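Local atomic coordinates of octaprenyl-diphosphate synthase (Bacteroides thetaiotaomicron, PDB entry 3RMG), a protein that probably transfers prenyl groups, joining isoprenyl diphosphates into longer chains with the help of magnesium ions. Residues V110-L113 with A114-L118; C209-I212 with K213-F217; T229-D232 with M233-K237; T265-P268 with D269-V272. All coordinates share one frame; numbering follows the deposited sequence.

Contact 1 of 4, residues V110-L113 with A114-L118; sequences VSVL and AGDYL
The backbone oxygen of Val-112 accepts a hydrogen bond from the N-H of Asp-116 at 2.9 Å, one full turn on in helix 102-128, and takes a second from NE2 of His-86 in the same chain. The Asp-116 side chain folds back over this carbonyl: CG lies beside its own backbone N (chi1 -72°), which brings OD1 within 3.2 Å of Val-112 O, an approach of two acceptors that is no bond. The partner of OD2 lies across the dimer interface, where it is hydrogen-bonded to ND1 of His-86 of the second subunit, while OD1 comes close to its counterpart on Asp-116 of that subunit. The helix is thus part of the subunit interface of the all-helical isoprenoid synthase fold, and Val-112, alongside Asp-116 with CG1 4.0 Å from OD2, packs on Val-112 of the second subunit. Two further carbonyls are served within the helix: Ser-111 O by Gly-115 N at 2.9 Å, in an almost straight bond (169°), and Leu-113 O by Tyr-117 N at 2.8 Å. Ser-111 OG bonds to Asn-108 O, and Tyr-117 OH pairs with the carboxylate of Asp-30.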
loop_
_atom_site.group_PDB
_atom_site.type_symbol
_atom_site.label_atom_id
_atom_site.label_comp_id
_atom_site.label_asym_id
_atom_site.label_seq_id
_atom_site.Cartn_x
_atom_site.Cartn_y
_atom_site.Cartn_z
ATOM N N VAL A 110 8.989 -4.361 9.513
ATOM C CA VAL A 110 9.558 -3.378 8.590
ATOM C C VAL A 110 9.300 -3.731 7.123
ATOM O O VAL A 110 9.041 -2.846 6.302
ATOM C CB VAL A 110 11.079 -3.185 8.823
ATOM C CG1 VAL A 110 11.683 -2.346 7.714
ATOM C CG2 VAL A 110 11.341 -2.542 10.183
ATOM N N SER A 111 9.361 -5.021 6.800
ATOM C CA SER A 111 9.161 -5.464 5.429
ATOM C C SER A 111 7.738 -5.161 4.943
ATOM O O SER A 111 7.527 -4.891 3.756
ATOM C CB SER A 111 9.493 -6.951 5.273
ATOM O OG SER A 111 8.367 -7.771 5.544
ATOM N N VAL A 112 6.766 -5.202 5.852
ATOM C CA VAL A 112 5.405 -4.785 5.520
ATOM C C VAL A 112 5.403 -3.290 5.281
ATOM O O VAL A 112 4.727 -2.788 4.381
ATOM C CB VAL A 112 4.394 -5.121 6.646
ATOM C CG1 VAL A 112 3.212 -4.168 6.605
ATOM C CG2 VAL A 112 3.907 -6.556 6.514
ATOM N N LEU A 113 6.171 -2.572 6.090
ATOM C CA LEU A 113 6.243 -1.122 5.944
ATOM C C LEU A 113 7.041 -0.742 4.697
ATOM O O LEU A 113 6.718 0.235 4.014
ATOM C CB LEU A 113 6.835 -0.470 7.197
ATOM C CG LEU A 113 5.924 -0.449 8.432
ATOM C CD1 LEU A 113 6.652 0.160 9.634
ATOM C CD2 LEU A 113 4.614 0.305 8.143
ATOM N N ALA A 114 8.076 -1.522 4.407
ATOM C CA ALA A 114 8.839 -1.338 3.183
ATOM C C ALA A 114 7.898 -1.503 1.990
ATOM O O ALA A 114 7.773 -0.609 1.150
ATOM C CB ALA A 114 9.988 -2.336 3.115
ATOM N N GLY A 115 7.225 -2.648 1.938
ATOM C CA GLY A 115 6.188 -2.884 0.943
ATOM C C GLY A 115 5.203 -1.737 0.837
ATOM O O GLY A 115 4.826 -1.343 -0.265
ATOM N N ASP A 116 4.775 -1.190 1.975
ATOM C CA ASP A 116 3.807 -0.090 1.952
ATOM C C ASP A 116 4.436 1.168 1.338
ATOM O O ASP A 116 3.766 1.938 0.642
ATOM C CB ASP A 116 3.259 0.211 3.356
ATOM C CG ASP A 116 2.308 -0.870 3.869
ATOM O OD1 ASP A 116 2.010 -1.817 3.107
ATOM O OD2 ASP A 116 1.857 -0.768 5.040
ATOM N N TYR A 117 5.724 1.371 1.606
ATOM C CA TYR A 117 6.471 2.472 1.006
ATOM C C TYR A 117 6.548 2.300 -0.506
ATOM O O TYR A 117 6.018 3.123 -1.259
ATOM C CB TYR A 117 7.885 2.555 1.581
ATOM C CG TYR A 117 8.629 3.792 1.140
ATOM C CD1 TYR A 117 8.168 5.053 1.488
ATOM C CD2 TYR A 117 9.788 3.703 0.381
ATOM C CE1 TYR A 117 8.833 6.194 1.093
ATOM C CE2 TYR A 117 10.468 4.840 -0.020
ATOM C CZ TYR A 117 9.981 6.086 0.339
ATOM O OH TYR A 117 10.642 7.232 -0.049
ATOM N N LEU A 118 7.205 1.228 -0.948
ATOM C CA LEU A 118 7.254 0.915 -2.378
ATOM C C LEU A 118 5.893 1.153 -3.018
ATOM O O LEU A 118 5.791 1.745 -4.092
ATOM C CB LEU A 118 7.705 -0.523 -2.603
ATOM C CG LEU A 118 9.171 -0.772 -2.244
ATOM C CD1 LEU A 118 9.441 -2.249 -2.000
ATOM C CD2 LEU A 118 10.075 -0.236 -3.335
#

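Contact 2 of 4, residues C209-I212 with K213-F217; sequences CFQI and KDDIF
This is a buried turn-to-turn contact near the end of helix 193-217, and Gln-211 and Asp-215 carry it with an i to i+4 side-chain hydrogen bond. Gln-211 NE2 donates to Asp-215 OD1 over 3.0 Å. The acceptor lies close to the amide plane, yet the donor reaches OD1 from above the carboxylate, 46° out of its plane, and the bond is bent. With CG anti to the backbone N (chi1 -172°) and a kink at chi2, the glutamine sends its amide along the helix toward the acid. Phe-210, Gln-211, Asp-214 and Asp-215 belong to the second aspartate-rich motif of trans-prenyltransferases (FQxxDDxxD), whose acids probably bind diphosphate through magnesium, as in relatives. Each polar group has a second partner: Gln-211 OE1 meets OG1 of Thr-174, and Asp-215 OD2 meets the hydroxyl of Tyr-166. These outer bonds tie the face to helices 174-188 and 163-172 and fix both flat groups at two points. Another face is apolar: Ile-212 CG2 lies 4.3 Å from Ile-216 CD1, and both residues pack on helix 283-302. Phe-210 runs alongside Asp-214, its CE2 4.1 Å from OD2, and the ring also meets that of Phe-178.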
loop_
_atom_site.group_PDB
_atom_site.type_symbol
_atom_site.label_atom_id
_atom_site.label_comp_id
_atom_site.label_asym_id
_atom_site.label_seq_id
_atom_site.Cartn_x
_atom_site.Cartn_y
_atom_site.Cartn_z
ATOM N N CYS A 209 1.740 -16.309 -21.622
ATOM C CA CYS A 209 2.879 -17.148 -22.030
ATOM C C CYS A 209 3.937 -17.163 -20.918
ATOM O O CYS A 209 4.471 -18.205 -20.548
ATOM C CB CYS A 209 3.527 -16.622 -23.306
ATOM S SG CYS A 209 2.510 -16.719 -24.770
ATOM N N PHE A 210 4.242 -15.981 -20.409
ATOM C CA PHE A 210 5.251 -15.829 -19.387
ATOM C C PHE A 210 4.918 -16.676 -18.158
ATOM O O PHE A 210 5.765 -17.427 -17.665
ATOM C CB PHE A 210 5.360 -14.355 -19.012
ATOM C CG PHE A 210 6.552 -14.029 -18.164
ATOM C CD1 PHE A 210 7.766 -13.694 -18.750
ATOM C CD2 PHE A 210 6.461 -14.052 -16.775
ATOM C CE1 PHE A 210 8.871 -13.391 -17.965
ATOM C CE2 PHE A 210 7.564 -13.748 -15.981
ATOM C CZ PHE A 210 8.770 -13.418 -16.580
ATOM N N GLN A 211 3.683 -16.560 -17.670
ATOM C CA GLN A 211 3.271 -17.265 -16.453
ATOM C C GLN A 211 3.287 -18.783 -16.610
ATOM O O GLN A 211 3.737 -19.492 -15.721
ATOM C CB GLN A 211 1.877 -16.830 -16.013
ATOM C CG GLN A 211 1.511 -17.390 -14.654
ATOM C CD GLN A 211 2.601 -17.113 -13.638
ATOM O OE1 GLN A 211 2.905 -15.955 -13.339
ATOM N NE2 GLN A 211 3.208 -18.171 -13.114
ATOM N N ILE A 212 2.781 -19.272 -17.736
ATOM C CA ILE A 212 2.782 -20.694 -18.028
ATOM C C ILE A 212 4.215 -21.212 -18.148
ATOM O O ILE A 212 4.537 -22.288 -17.636
ATOM C CB ILE A 212 2.013 -20.997 -19.316
ATOM C CG1 ILE A 212 0.510 -20.795 -19.104
ATOM C CG2 ILE A 212 2.256 -22.410 -19.756
ATOM C CD1 ILE A 212 -0.305 -20.888 -20.424
ATOM N N LYS A 213 5.076 -20.445 -18.816
ATOM C CA LYS A 213 6.498 -20.777 -18.871
ATOM C C LYS A 213 7.070 -21.010 -17.477
ATOM O O LYS A 213 7.740 -22.007 -17.235
ATOM C CB LYS A 213 7.293 -19.671 -19.565
ATOM C CG LYS A 213 7.507 -19.897 -21.047
ATOM C CD LYS A 213 8.723 -20.783 -21.312
ATOM C CE LYS A 213 8.400 -22.254 -21.106
ATOM N NZ LYS A 213 9.469 -23.146 -21.648
ATOM N N ASP A 214 6.815 -20.076 -16.570
ATOM C CA ASP A 214 7.285 -20.191 -15.203
ATOM C C ASP A 214 6.738 -21.414 -14.481
ATOM O O ASP A 214 7.450 -22.037 -13.703
ATOM C CB ASP A 214 6.917 -18.943 -14.403
ATOM C CG ASP A 214 8.091 -18.023 -14.195
ATOM O OD1 ASP A 214 9.198 -18.356 -14.675
ATOM O OD2 ASP A 214 7.910 -16.974 -13.542
ATOM N N ASP A 215 5.468 -21.732 -14.708
ATOM C CA ASP A 215 4.842 -22.874 -14.048
ATOM C C ASP A 215 5.522 -24.182 -14.466
ATOM O O ASP A 215 5.668 -25.100 -13.664
ATOM C CB ASP A 215 3.347 -22.933 -14.368
ATOM C CG ASP A 215 2.556 -21.844 -13.672
ATOM O OD1 ASP A 215 3.132 -21.116 -12.834
ATOM O OD2 ASP A 215 1.349 -21.719 -13.962
ATOM N N ILE A 216 5.933 -24.260 -15.724
ATOM C CA ILE A 216 6.642 -25.424 -16.223
ATOM C C ILE A 216 7.987 -25.608 -15.515
ATOM O O ILE A 216 8.331 -26.707 -15.090
ATOM C CB ILE A 216 6.852 -25.326 -17.734
ATOM C CG1 ILE A 216 5.558 -25.699 -18.467
ATOM C CG2 ILE A 216 8.005 -26.223 -18.171
ATOM C CD1 ILE A 216 5.523 -25.267 -19.919
ATOM N N PHE A 217 8.739 -24.525 -15.373
ATOM C CA PHE A 217 10.013 -24.579 -14.665
ATOM C C PHE A 217 9.922 -25.332 -13.344
ATOM O O PHE A 217 10.854 -26.039 -12.969
ATOM C CB PHE A 217 10.557 -23.172 -14.404
ATOM C CG PHE A 217 11.000 -22.455 -15.645
ATOM C CD1 PHE A 217 11.019 -21.069 -15.690
ATOM C CD2 PHE A 217 11.387 -23.167 -16.771
ATOM C CE1 PHE A 217 11.425 -20.402 -16.829
ATOM C CE2 PHE A 217 11.793 -22.509 -17.916
ATOM C CZ PHE A 217 11.814 -21.121 -17.944
#

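Contact 3 of 4, residues T229-D232 with M233-K237; sequences TGND and MLEGK
Asp-232 O accepts a hydrogen bond from Lys-237 N at 2.7 Å. A weak second bond reaches it from Glu-235 N, 3.3 Å from Asp-232 O. The Lys-237 side chain lies over the same oxygen, its CB 3.2 Å from Asp-232 O, before extending past the aspartate; NZ ends 4.1 Å from Asp-232 OD1, beyond a salt bridge but near enough for the opposite charges to attract. One residue earlier, Asn-231 and Glu-235 cross at a slant with amide and carboxylate planes only 21° apart. Asn-231 turns CG anti to its own backbone N (chi1 -165°), placing ND2 3.0 Å from Glu-235 OE2 and against the CG of that glutamate. Gly-230 O receives weak bonds from the N-H groups of Met-233 and Leu-234. Gly-230 occupies the N-cap, but Asp-218, the last aspartate of the second aspartate-rich motif, supplies acceptors to the first turn, with OD1 taking the N-H of Asp-232 and OD2, weakly, that of Asn-231. At the other end Gly-236, with positive phi, donates its N-H to Met-233 O at 2.7 Å. Together with the bond from Lys-237 to Asp-232, this forms the Schellman motif that closes the short helix 231-234.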
loop_
_atom_site.group_PDB
_atom_site.type_symbol
_atom_site.label_atom_id
_atom_site.label_comp_id
_atom_site.label_asym_id
_atom_site.label_seq_id
_atom_site.Cartn_x
_atom_site.Cartn_y
_atom_site.Cartn_z
ATOM N N THR A 229 12.360 -27.908 -6.211
ATOM C CA THR A 229 11.594 -28.536 -7.282
ATOM C C THR A 229 10.221 -28.978 -6.791
ATOM O O THR A 229 10.106 -29.622 -5.750
ATOM C CB THR A 229 12.334 -29.749 -7.884
ATOM O OG1 THR A 229 11.451 -30.456 -8.764
ATOM C CG2 THR A 229 12.811 -30.697 -6.788
ATOM N N GLY A 230 9.183 -28.629 -7.547
ATOM C CA GLY A 230 7.807 -28.968 -7.185
ATOM C C GLY A 230 7.212 -27.983 -6.197
ATOM O O GLY A 230 6.207 -28.263 -5.544
ATOM N N ASN A 231 7.829 -26.814 -6.097
ATOM C CA ASN A 231 7.442 -25.829 -5.099
ATOM C C ASN A 231 5.973 -25.409 -5.119
ATOM O O ASN A 231 5.325 -25.377 -4.075
ATOM C CB ASN A 231 8.329 -24.593 -5.206
ATOM C CG ASN A 231 8.212 -23.705 -4.001
ATOM O OD1 ASN A 231 9.081 -22.882 -3.736
ATOM N ND2 ASN A 231 7.136 -23.878 -3.245
ATOM N N ASP A 232 5.452 -25.067 -6.295
ATOM C CA ASP A 232 4.066 -24.596 -6.409
ATOM C C ASP A 232 3.086 -25.566 -5.750
ATOM O O ASP A 232 2.051 -25.148 -5.222
ATOM C CB ASP A 232 3.659 -24.387 -7.878
ATOM C CG ASP A 232 4.367 -23.207 -8.535
ATOM O OD1 ASP A 232 4.667 -22.210 -7.844
ATOM O OD2 ASP A 232 4.612 -23.284 -9.757
ATOM N N MET A 233 3.402 -26.860 -5.807
ATOM C CA MET A 233 2.568 -27.881 -5.166
ATOM C C MET A 233 2.640 -27.780 -3.637
ATOM O O MET A 233 1.616 -27.816 -2.958
ATOM C CB MET A 233 2.943 -29.292 -5.643
ATOM C CG MET A 233 2.490 -29.624 -7.067
ATOM S SD MET A 233 2.737 -31.357 -7.497
ATOM C CE MET A 233 2.212 -31.434 -9.202
ATOM N N LEU A 234 3.854 -27.643 -3.107
ATOM C CA LEU A 234 4.055 -27.466 -1.674
ATOM C C LEU A 234 3.213 -26.313 -1.154
ATOM O O LEU A 234 2.838 -26.277 0.020
ATOM C CB LEU A 234 5.525 -27.181 -1.374
ATOM C CG LEU A 234 6.494 -28.357 -1.472
ATOM C CD1 LEU A 234 7.937 -27.878 -1.332
ATOM C CD2 LEU A 234 6.157 -29.390 -0.409
ATOM N N GLU A 235 2.925 -25.365 -2.036
ATOM C CA GLU A 235 2.183 -24.182 -1.646
ATOM C C GLU A 235 0.697 -24.346 -1.922
ATOM O O GLU A 235 -0.107 -23.515 -1.522
ATOM C CB GLU A 235 2.747 -22.951 -2.344
ATOM C CG GLU A 235 4.260 -22.927 -2.334
ATOM C CD GLU A 235 4.811 -21.556 -2.017
ATOM O OE1 GLU A 235 4.195 -20.848 -1.193
ATOM O OE2 GLU A 235 5.862 -21.188 -2.585
ATOM N N GLY A 236 0.338 -25.428 -2.603
ATOM C CA GLY A 236 -1.066 -25.776 -2.790
ATOM C C GLY A 236 -1.559 -25.701 -4.222
ATOM O O GLY A 236 -2.751 -25.872 -4.485
ATOM N N LYS A 237 -0.641 -25.471 -5.157
ATOM C CA LYS A 237 -1.024 -25.157 -6.530
ATOM C C LYS A 237 -0.857 -26.312 -7.511
ATOM O O LYS A 237 0.176 -26.981 -7.533
ATOM C CB LYS A 237 -0.237 -23.939 -7.031
ATOM C CG LYS A 237 -0.313 -22.724 -6.117
ATOM C CD LYS A 237 0.828 -21.758 -6.402
ATOM C CE LYS A 237 0.951 -20.705 -5.312
ATOM N NZ LYS A 237 2.231 -19.958 -5.443
#

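Contact 4 of 4, residues T265-P268 with D269-V272; sequences TATP and DEIV
Thr-267 reaches Glu-270 through both branches of its side chain. From CB, which lies 4.1 Å from Asp-269 N, the hydroxyl branch turns to the N-H groups of the first helical turn, which lack a preceding turn of carbonyls: OG1 accepts from Glu-270 N at 3.0 Å in a nearly straight bond (167°), and more weakly from Asp-269 N at 3.2 Å. The methyl branch lies against the glutamate side chain, CG2 meeting Glu-270 OE1 at 3.3 Å and Glu-270 CG at 4.1 Å. An intermediate chi1 of 94° lets one branch cap while the other makes this contact. Thr-267 is thus the N-cap of helix 268-280, and its carbonyl begins the regular pattern by accepting from Ile-271 N at 3.0 Å, nearly in line with C=O. Pro-268 follows as the first helical residue, a position where its lack of an N-H costs no helical bond; its carbonyl oxygen touches CG2 of Val-272. Glu-270 OE1 also forms a salt bridge with Lys-260, linking this helix start to helix 252-263. Ala-266 CB packs on Ile-271 CG1 at 4.4 Å and on Val-261 of helix 252-263, while Ile-271 faces Met-233 and Leu-234 of helix 231-234.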
loop_
_atom_site.group_PDB
_atom_site.type_symbol
_atom_site.label_atom_id
_atom_site.label_comp_id
_atom_site.label_asym_id
_atom_site.label_seq_id
_atom_site.Cartn_x
_atom_site.Cartn_y
_atom_site.Cartn_z
ATOM N N THR A 265 -1.913 -31.153 2.496
ATOM C CA THR A 265 -1.486 -32.390 3.111
ATOM C C THR A 265 -0.552 -33.298 2.339
ATOM O O THR A 265 -0.119 -34.301 2.864
ATOM C CB THR A 265 -2.685 -33.240 3.367
ATOM O OG1 THR A 265 -3.403 -33.389 2.143
ATOM C CG2 THR A 265 -3.563 -32.591 4.367
ATOM N N ALA A 266 -0.214 -32.984 1.112
ATOM C CA ALA A 266 0.656 -33.894 0.401
ATOM C C ALA A 266 2.022 -33.857 1.035
ATOM O O ALA A 266 2.326 -32.955 1.784
ATOM C CB ALA A 266 0.719 -33.554 -1.043
ATOM N N THR A 267 2.846 -34.852 0.724
ATOM C CA THR A 267 4.194 -34.931 1.273
ATOM C C THR A 267 5.241 -34.584 0.219
ATOM O O THR A 267 5.034 -34.812 -0.972
ATOM C CB THR A 267 4.493 -36.331 1.840
ATOM O OG1 THR A 267 5.134 -37.129 0.835
ATOM C CG2 THR A 267 3.207 -37.014 2.279
ATOM N N PRO A 268 6.363 -34.032 0.667
ATOM C CA PRO A 268 7.451 -33.652 -0.241
ATOM C C PRO A 268 7.802 -34.781 -1.205
ATOM O O PRO A 268 8.221 -34.520 -2.332
ATOM C CB PRO A 268 8.619 -33.391 0.710
ATOM C CG PRO A 268 7.974 -32.975 1.984
ATOM C CD PRO A 268 6.700 -33.767 2.077
ATOM N N ASP A 269 7.629 -36.021 -0.759
ATOM C CA ASP A 269 7.929 -37.182 -1.589
ATOM C C ASP A 269 6.824 -37.429 -2.609
ATOM O O ASP A 269 7.095 -37.699 -3.779
ATOM C CB ASP A 269 8.130 -38.424 -0.719
ATOM C CG ASP A 269 9.232 -38.245 0.308
ATOM O OD1 ASP A 269 8.919 -38.191 1.515
ATOM O OD2 ASP A 269 10.412 -38.158 -0.094
ATOM N N GLU A 270 5.578 -37.335 -2.158
ATOM C CA GLU A 270 4.429 -37.547 -3.031
ATOM C C GLU A 270 4.444 -36.573 -4.204
ATOM O O GLU A 270 4.108 -36.938 -5.331
ATOM C CB GLU A 270 3.124 -37.404 -2.244
ATOM C CG GLU A 270 2.724 -38.652 -1.475
ATOM C CD GLU A 270 1.269 -38.631 -1.048
ATOM O OE1 GLU A 270 0.999 -38.325 0.133
ATOM O OE2 GLU A 270 0.396 -38.921 -1.893
ATOM N N ILE A 271 4.834 -35.332 -3.932
ATOM C CA ILE A 271 4.894 -34.306 -4.961
ATOM C C ILE A 271 5.848 -34.701 -6.098
ATOM O O ILE A 271 5.490 -34.615 -7.278
ATOM C CB ILE A 271 5.269 -32.941 -4.342
ATOM C CG1 ILE A 271 4.014 -32.288 -3.743
ATOM C CG2 ILE A 271 5.924 -32.045 -5.374
ATOM C CD1 ILE A 271 4.287 -31.291 -2.624
ATOM N N VAL A 272 7.048 -35.156 -5.744
ATOM C CA VAL A 272 8.008 -35.610 -6.743
ATOM C C VAL A 272 7.365 -36.650 -7.645
ATOM O O VAL A 272 7.668 -36.734 -8.835
ATOM C CB VAL A 272 9.274 -36.217 -6.096
ATOM C CG1 VAL A 272 10.158 -36.849 -7.155
ATOM C CG2 VAL A 272 10.048 -35.158 -5.316
#

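In the fold
The four contacts follow one another along the chain, on or at the ends of helices 102-128, 193-217, 231-234 and 268-280 of one all-helical polyprenyl synthetase fold. Contact 1 stands apart and serves the dimer interface, its centre 26 to 34 Å from the other three, none of which another subunit of the assembly touches. Contacts 2 and 3, centres 14 Å apart, meet where Asp-215 OD1 comes 4.0 Å from Asp-232 OD2, like charges at the second aspartate-rich motif, where magnesium and diphosphate probably bind as in relatives. Contact 3 in turn packs on contact 4, 9 Å away between centres, with Leu-234 CD2 3.5 Å from Ile-271 CD1. Neighbours thus run from the buried contact 2 out to the surface start of helix 268-280.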